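Local coordinates for carbohydrate kinase, pfkB family (PDB 3KTN), which probably phosphorylates 2-keto-3-deoxygluconate as a sugar kinase of the PfkB (ribokinase) family, at the interface of chains A and B and the interface of chains A and C. Coordinates in Å, arbitrary orientation; residue numbers count along the deposited sequence, not the author numbering. Chains: chain A/B/C, Carbohydrate kinase, pfkB family.

Contacts 1 and 2 lie about 28 Å apart between the centres of their C-alpha atoms. They share no residue, but chain A is in both, and both draw on the hairpin of strands 88-93 and 101-105. Contact 1 uses A:Ile87 before strand 88-93, B:Phe91 within it and B:Gln106 after strand 101-105, and adds strands 12-16 and 28-34 and helix 61-72. Contact 2 uses the turn at the hairpin's tip, residues 96-99. Contact 1 belongs to a two-fold interface, contact 2 to one that is not an exact two-fold, with a third copy. The structure alone does not show that the deposited six copies are the working form.

Contact 1: the interface of chains A and B. Residues chain A 13, 15, 31, 62, 87; chain B 15, 23, 29, 91, 106.
The rings of A:Phe15 and B:Phe15 stack at the middle of a two-fold interface. It joins lid strands of two PfkB-family kinase subunits, like the beta-clasp of ribokinase-type dimers, and suggests a dimer in solution. The ring centres are 4.4 Å apart and the planes within 8° of parallel. The side chains reach tip to tip, each CZ over the rim of the other ring's face. B:Phe91 closes in from another direction. Its CZ lies at the edge of the A:Phe15 ring, in plane, 3.7 Å from A:Phe15 CZ. One face of B:Phe91 is covered by B:Phe15 of its own chain. A:Leu62 packs on the opposite face with its CD1 methyl, and its CD2 comes 3.7 Å from B:Phe91 CE2. The selenium of the selenomethionine A:Met31 sits 3.7 Å from B:Phe91 CE1. Its chain runs extended, with CG anti to the backbone N (chi1 172°), and bends at the last torsion. B:Leu29 completes the tight part, with CD1 3.7 Å from A:Phe15 CE1 and near A:Met31 CB.

The packing is looser toward B:Leu23. There CD1 is 4.1 Å from A:Leu62 CD1. A polar margin runs along the other flank. The amide of B:Gln106 pairs with the backbone of A:Ile87 through both of its polar atoms. A:Ile87 N donates to OE1 of B:Gln106 at 3.1 Å. NE2 of B:Gln106 donates to A:Ile87 O at 3.0 Å, in the carbonyl plane on a lone pair. That acceptor lies 28° out of the glutamine amide plane. The two bonds limit rotation of the amide. A:Leu62 CD2 lies against the same amide, and A:Leu13 touches it tip to tip.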
ATOM      1  N   LEU A  13     -13.209 -17.238  -0.857  1.00 28.32           N
ATOM      2  CA  LEU A  13     -12.437 -16.009  -0.952  1.00 29.74           C
ATOM      3  C   LEU A  13     -12.441 -15.399   0.442  1.00 28.12           C
ATOM      4  O   LEU A  13     -13.494 -15.299   1.059  1.00 25.38           O
ATOM      5  CB  LEU A  13     -13.111 -15.006  -1.890  1.00 30.18           C
ATOM      6  CG  LEU A  13     -12.942 -15.009  -3.407  1.00 33.84           C
ATOM      7  CD1 LEU A  13     -12.810 -16.403  -3.937  1.00 32.55           C
ATOM      8  CD2 LEU A  13     -14.139 -14.293  -4.025  1.00 31.81           C
ATOM      9  N   PHE A  15     -11.421 -11.952   2.525  1.00 24.81           N
ATOM     10  CA  PHE A  15     -11.046 -10.553   2.371  1.00 25.43           C
ATOM     11  C   PHE A  15     -10.618 -10.040   3.741  1.00 25.20           C
ATOM     12  O   PHE A  15     -11.361 -10.149   4.709  1.00 24.97           O
ATOM     13  CB  PHE A  15     -12.234  -9.740   1.857  1.00 24.84           C
ATOM     14  CG  PHE A  15     -12.676 -10.119   0.476  1.00 26.91           C
ATOM     15  CD1 PHE A  15     -11.884  -9.817  -0.630  1.00 26.75           C
ATOM     16  CD2 PHE A  15     -13.885 -10.776   0.276  1.00 25.27           C
ATOM     17  CE1 PHE A  15     -12.294 -10.160  -1.918  1.00 26.88           C
ATOM     18  CE2 PHE A  15     -14.304 -11.122  -1.010  1.00 27.70           C
ATOM     19  CZ  PHE A  15     -13.504 -10.812  -2.109  1.00 27.96           C
HETATM   20  N   MSE A  31      -6.950 -10.176  -0.558  1.00 26.48           N
HETATM   21  CA  MSE A  31      -7.846 -11.308  -0.762  1.00 29.88           C
HETATM   22  C   MSE A  31      -7.030 -12.580  -0.928  1.00 29.33           C
HETATM   23  O   MSE A  31      -5.941 -12.555  -1.488  1.00 29.57           O
HETATM   24  CB  MSE A  31      -8.691 -11.100  -2.021  1.00 33.87           C
HETATM   25  CG  MSE A  31      -9.520 -12.323  -2.416  1.00 44.15           C
HETATM   26 SE   MSE A  31     -10.325 -12.171  -4.196  1.00 64.24          SE
HETATM   27  CE  MSE A  31      -8.898 -12.947  -5.243  1.00 52.63           C
ATOM     28  N   LEU A  62     -12.061 -15.066 -12.091  1.00 26.79           N
ATOM     29  CA  LEU A  62     -11.926 -15.267 -10.655  1.00 28.88           C
ATOM     30  C   LEU A  62     -11.639 -16.744 -10.394  1.00 28.70           C
ATOM     31  O   LEU A  62     -10.783 -17.093  -9.568  1.00 27.52           O
ATOM     32  CB  LEU A  62     -13.205 -14.839  -9.937  1.00 29.72           C
ATOM     33  CG  LEU A  62     -13.139 -14.839  -8.409  1.00 32.33           C
ATOM     34  CD1 LEU A  62     -12.125 -13.805  -7.929  1.00 32.43           C
ATOM     35  CD2 LEU A  62     -14.526 -14.518  -7.851  1.00 33.50           C
ATOM     36  N   ILE A  87     -18.348 -17.805  -6.168  1.00 32.13           N
ATOM     37  CA  ILE A  87     -17.436 -18.432  -5.219  1.00 30.55           C
ATOM     38  C   ILE A  87     -17.824 -17.896  -3.841  1.00 30.38           C
ATOM     39  O   ILE A  87     -18.096 -16.702  -3.689  1.00 30.24           O
ATOM     40  CB  ILE A  87     -15.955 -18.090  -5.509  1.00 30.21           C
ATOM     41  CG1 ILE A  87     -15.555 -18.626  -6.885  1.00 32.68           C
ATOM     42  CG2 ILE A  87     -15.061 -18.719  -4.443  1.00 28.95           C
ATOM     43  CD1 ILE A  87     -14.083 -18.409  -7.234  1.00 36.05           C
TER
ATOM     44  N   PHE B  15     -14.783  -4.659  -6.279  1.00 24.81           N
ATOM     45  CA  PHE B  15     -13.415  -4.954  -5.875  1.00 25.43           C
ATOM     46  C   PHE B  15     -12.508  -4.621  -7.054  1.00 25.20           C
ATOM     47  O   PHE B  15     -12.711  -5.111  -8.157  1.00 24.97           O
ATOM     48  CB  PHE B  15     -13.275  -6.432  -5.512  1.00 24.84           C
ATOM     49  CG  PHE B  15     -14.071  -6.837  -4.308  1.00 26.91           C
ATOM     50  CD1 PHE B  15     -13.703  -6.404  -3.036  1.00 26.75           C
ATOM     51  CD2 PHE B  15     -15.188  -7.655  -4.441  1.00 25.27           C
ATOM     52  CE1 PHE B  15     -14.434  -6.785  -1.911  1.00 26.88           C
ATOM     53  CE2 PHE B  15     -15.926  -8.042  -3.321  1.00 27.70           C
ATOM     54  CZ  PHE B  15     -15.545  -7.604  -2.053  1.00 27.96           C
ATOM     55  N   LEU B  23      -6.215  -9.631 -11.441  1.00 25.80           N
ATOM     56  CA  LEU B  23      -6.444 -10.464 -10.267  1.00 27.27           C
ATOM     57  C   LEU B  23      -5.317 -11.464 -10.063  1.00 27.40           C
ATOM     58  O   LEU B  23      -4.912 -11.712  -8.937  1.00 27.54           O
ATOM     59  CB  LEU B  23      -7.773 -11.218 -10.386  1.00 28.30           C
ATOM     60  CG  LEU B  23      -9.000 -10.353 -10.110  1.00 28.76           C
ATOM     61  CD1 LEU B  23     -10.269 -11.125 -10.446  1.00 27.66           C
ATOM     62  CD2 LEU B  23      -8.974  -9.920  -8.642  1.00 28.92           C
ATOM     63  N   LEU B  29      -6.545  -5.176  -3.143  1.00 22.97           N
ATOM     64  CA  LEU B  29      -7.788  -4.657  -3.704  1.00 22.73           C
ATOM     65  C   LEU B  29      -8.255  -3.436  -2.939  1.00 22.15           C
ATOM     66  O   LEU B  29      -7.857  -3.213  -1.798  1.00 21.66           O
ATOM     67  CB  LEU B  29      -8.915  -5.693  -3.607  1.00 22.61           C
ATOM     68  CG  LEU B  29      -8.861  -7.068  -4.281  1.00 26.84           C
ATOM     69  CD1 LEU B  29      -9.970  -7.924  -3.678  1.00 23.92           C
ATOM     70  CD2 LEU B  29      -9.035  -6.951  -5.800  1.00 20.00           C
ATOM     71  N   PHE B  91     -15.912  -7.867  -9.539  1.00 26.70           N
ATOM     72  CA  PHE B  91     -14.508  -7.515  -9.588  1.00 25.81           C
ATOM     73  C   PHE B  91     -14.317  -6.719 -10.865  1.00 27.50           C
ATOM     74  O   PHE B  91     -14.958  -7.006 -11.881  1.00 25.71           O
ATOM     75  CB  PHE B  91     -13.649  -8.773  -9.624  1.00 22.93           C
ATOM     76  CG  PHE B  91     -13.629  -9.520  -8.325  1.00 24.06           C
ATOM     77  CD1 PHE B  91     -12.573  -9.357  -7.425  1.00 23.67           C
ATOM     78  CD2 PHE B  91     -14.695 -10.342  -7.967  1.00 23.67           C
ATOM     79  CE1 PHE B  91     -12.581  -9.996  -6.189  1.00 22.04           C
ATOM     80  CE2 PHE B  91     -14.711 -10.983  -6.727  1.00 25.12           C
ATOM     81  CZ  PHE B  91     -13.650 -10.807  -5.838  1.00 24.01           C
ATOM     82  N   GLN B 106     -20.364 -11.643  -9.168  1.00 30.86           N
ATOM     83  CA  GLN B 106     -20.515 -12.732  -8.208  1.00 31.07           C
ATOM     84  C   GLN B 106     -22.031 -12.836  -8.022  1.00 31.71           C
ATOM     85  O   GLN B 106     -22.771 -12.159  -8.731  1.00 31.01           O
ATOM     86  CB  GLN B 106     -19.829 -12.383  -6.892  1.00 31.04           C
ATOM     87  CG  GLN B 106     -18.324 -12.595  -6.912  1.00 33.26           C
ATOM     88  CD  GLN B 106     -17.925 -13.997  -6.485  1.00 36.22           C
ATOM     89  OE1 GLN B 106     -17.979 -14.945  -7.277  1.00 32.79           O
ATOM     90  NE2 GLN B 106     -17.529 -14.138  -5.211  1.00 32.88           N
TER

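Contact 2: the interface of chains A and C. Residues chain A 96-99; chain C 271, 273, 309, 312-313.
A:Arg99 holds C:Thr312 side-on with NE and NH2. The turn of chain A docks on chain C, a contact that may reflect only the deposited assembly. C:Thr312 has more of its surface buried than any other residue of the patch. NE donates to the threonine hydroxyl, C:Thr312 OG1, at 3.1 Å. NH2 donates to the backbone carbonyl, C:Thr312 O, at 2.9 Å. Both acceptors lie close to the guanidinium plane, so the flat group meets the threonine with its edge. The donor NH2 of A:Arg99 is tilted 29° from the plane of the C:Thr312 carbonyl. A further contact from NE to the same carbonyl is weak. The arginine leaves its backbone with CG anti to N (chi1 179°) and bends at chi3, which turns the guanidinium toward the threonine. C:Ile313 CG1 packs across the arginine chain, 3.7 Å from A:Arg99 CD.

The hydroxyl of C:Thr312 has a second partner within its own chain. OG1 donates to C:Leu309 O at 2.7 Å, in the carbonyl plane on a lone pair. This bond fixes the hydroxyl so that it can accept from A:Arg99. It also ties the threonine to the end of helix 296-310. C:Leu309 itself reaches out with CD2 to A:Ile98 CG1, 3.9 Å away, and to the backbone of A:Arg99.

A:Tyr96 forms the apolar wing. C:Leu273 lies over one face of its ring, with CB 3.9 Å from the ring centroid, a CH-pi contact offset toward the rim. C:Thr312 CB lies beside CD2 of A:Tyr96, past the rim and raised toward the face that C:Leu273 covers. C:Leu271 packs its CD1 methyl on the backbone of A:Gly97, 3.6 Å from CA.

On chain A the site is the turn between strands 88-93 and 101-105. On chain C it is formed by the end of helix 296-310, the loop after it and the loop leading to helix 278-291. That last loop runs from C:Leu273 into the magnesium-site residues and then the GAGD motif of the PfkB family.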
ATOM      1  N   TYR A  96      -7.627  -7.687  18.303  1.00 27.08           N
ATOM      2  CA  TYR A  96      -6.412  -7.417  19.056  1.00 27.19           C
ATOM      3  C   TYR A  96      -6.814  -7.384  20.524  1.00 25.82           C
ATOM      4  O   TYR A  96      -7.840  -6.800  20.872  1.00 24.91           O
ATOM      5  CB  TYR A  96      -5.863  -6.049  18.653  1.00 25.63           C
ATOM      6  CG  TYR A  96      -4.529  -5.701  19.264  1.00 29.27           C
ATOM      7  CD1 TYR A  96      -3.343  -5.928  18.569  1.00 28.58           C
ATOM      8  CD2 TYR A  96      -4.451  -5.125  20.532  1.00 29.94           C
ATOM      9  CE1 TYR A  96      -2.108  -5.583  19.118  1.00 31.35           C
ATOM     10  CE2 TYR A  96      -3.224  -4.778  21.092  1.00 30.24           C
ATOM     11  CZ  TYR A  96      -2.057  -5.008  20.376  1.00 31.09           C
ATOM     12  OH  TYR A  96      -0.842  -4.651  20.907  1.00 29.27           O
ATOM     13  N   GLY A  97      -6.015  -8.000  21.383  1.00 26.56           N
ATOM     14  CA  GLY A  97      -6.346  -8.001  22.795  1.00 27.79           C
ATOM     15  C   GLY A  97      -7.751  -8.517  23.041  1.00 29.31           C
ATOM     16  O   GLY A  97      -8.121  -9.571  22.530  1.00 29.51           O
ATOM     17  N   ILE A  98      -8.552  -7.781  23.802  1.00 29.42           N
ATOM     18  CA  ILE A  98      -9.908  -8.246  24.078  1.00 30.96           C
ATOM     19  C   ILE A  98     -10.892  -7.977  22.935  1.00 30.19           C
ATOM     20  O   ILE A  98     -12.045  -8.400  22.995  1.00 26.21           O
ATOM     21  CB  ILE A  98     -10.468  -7.628  25.382  1.00 31.34           C
ATOM     22  CG1 ILE A  98     -10.550  -6.108  25.250  1.00 31.73           C
ATOM     23  CG2 ILE A  98      -9.582  -8.027  26.561  1.00 31.84           C
ATOM     24  CD1 ILE A  98     -11.405  -5.461  26.323  1.00 36.15           C
ATOM     25  N   ARG A  99     -10.450  -7.271  21.899  1.00 28.61           N
ATOM     26  CA  ARG A  99     -11.341  -7.018  20.768  1.00 27.85           C
ATOM     27  C   ARG A  99     -11.288  -8.264  19.893  1.00 27.59           C
ATOM     28  O   ARG A  99     -10.255  -8.579  19.304  1.00 28.27           O
ATOM     29  CB  ARG A  99     -10.891  -5.796  19.970  1.00 25.27           C
ATOM     30  CG  ARG A  99     -11.762  -5.492  18.756  1.00 26.60           C
ATOM     31  CD  ARG A  99     -11.522  -4.054  18.260  1.00 27.00           C
ATOM     32  NE  ARG A  99     -10.175  -3.851  17.724  1.00 23.14           N
ATOM     33  CZ  ARG A  99      -9.832  -4.093  16.460  1.00 27.46           C
ATOM     34  NH1 ARG A  99     -10.741  -4.550  15.604  1.00 22.28           N
ATOM     35  NH2 ARG A  99      -8.590  -3.859  16.044  1.00 24.67           N
TER
ATOM     36  N   LEU C 271      -4.221  -3.649  27.027  1.00 32.87           N
ATOM     37  CA  LEU C 271      -3.249  -3.902  25.964  1.00 32.76           C
ATOM     38  C   LEU C 271      -3.301  -2.695  25.031  1.00 32.55           C
ATOM     39  O   LEU C 271      -4.323  -2.404  24.402  1.00 33.91           O
ATOM     40  CB  LEU C 271      -3.577  -5.208  25.232  1.00 31.07           C
ATOM     41  CG  LEU C 271      -3.380  -6.452  26.113  1.00 34.41           C
ATOM     42  CD1 LEU C 271      -3.790  -7.711  25.359  1.00 33.56           C
ATOM     43  CD2 LEU C 271      -1.916  -6.548  26.546  1.00 34.38           C
ATOM     44  N   LEU C 273      -2.470  -0.714  21.797  1.00 32.65           N
ATOM     45  CA  LEU C 273      -2.078  -0.690  20.398  1.00 28.85           C
ATOM     46  C   LEU C 273      -2.064   0.793  20.016  1.00 29.38           C
ATOM     47  O   LEU C 273      -1.169   1.256  19.316  1.00 29.36           O
ATOM     48  CB  LEU C 273      -3.082  -1.452  19.524  1.00 27.91           C
ATOM     49  CG  LEU C 273      -2.839  -1.413  18.009  1.00 30.22           C
ATOM     50  CD1 LEU C 273      -1.437  -1.962  17.681  1.00 28.88           C
ATOM     51  CD2 LEU C 273      -3.900  -2.228  17.296  1.00 28.46           C
ATOM     52  N   LEU C 309     -11.262  -1.366  25.035  1.00 27.06           N
ATOM     53  CA  LEU C 309     -11.469  -1.697  23.628  1.00 28.72           C
ATOM     54  C   LEU C 309     -10.882  -0.637  22.703  1.00 28.55           C
ATOM     55  O   LEU C 309     -10.312  -0.967  21.671  1.00 28.29           O
ATOM     56  CB  LEU C 309     -12.962  -1.849  23.329  1.00 27.97           C
ATOM     57  CG  LEU C 309     -13.638  -3.144  23.787  1.00 30.54           C
ATOM     58  CD1 LEU C 309     -15.142  -2.996  23.656  1.00 29.78           C
ATOM     59  CD2 LEU C 309     -13.135  -4.319  22.948  1.00 30.48           C
ATOM     60  N   THR C 312      -7.381  -1.036  21.608  1.00 24.16           N
ATOM     61  CA  THR C 312      -7.086  -2.096  20.651  1.00 24.59           C
ATOM     62  C   THR C 312      -7.489  -1.686  19.235  1.00 25.39           C
ATOM     63  O   THR C 312      -7.294  -2.445  18.276  1.00 25.28           O
ATOM     64  CB  THR C 312      -7.862  -3.363  20.968  1.00 23.78           C
ATOM     65  OG1 THR C 312      -9.228  -3.170  20.583  1.00 23.54           O
ATOM     66  CG2 THR C 312      -7.790  -3.681  22.461  1.00 19.90           C
ATOM     67  N   ILE C 313      -8.068  -0.493  19.112  1.00 24.16           N
ATOM     68  CA  ILE C 313      -8.519   0.024  17.822  1.00 23.80           C
ATOM     69  C   ILE C 313      -7.531   1.049  17.297  1.00 25.72           C
ATOM     70  O   ILE C 313      -7.204   2.013  17.988  1.00 26.81           O
ATOM     71  CB  ILE C 313      -9.925   0.662  17.953  1.00 23.92           C
ATOM     72  CG1 ILE C 313     -10.942  -0.432  18.339  1.00 24.15           C
ATOM     73  CG2 ILE C 313     -10.315   1.359  16.650  1.00 20.26           C
ATOM     74  CD1 ILE C 313     -12.377   0.064  18.548  1.00 20.14           C
TER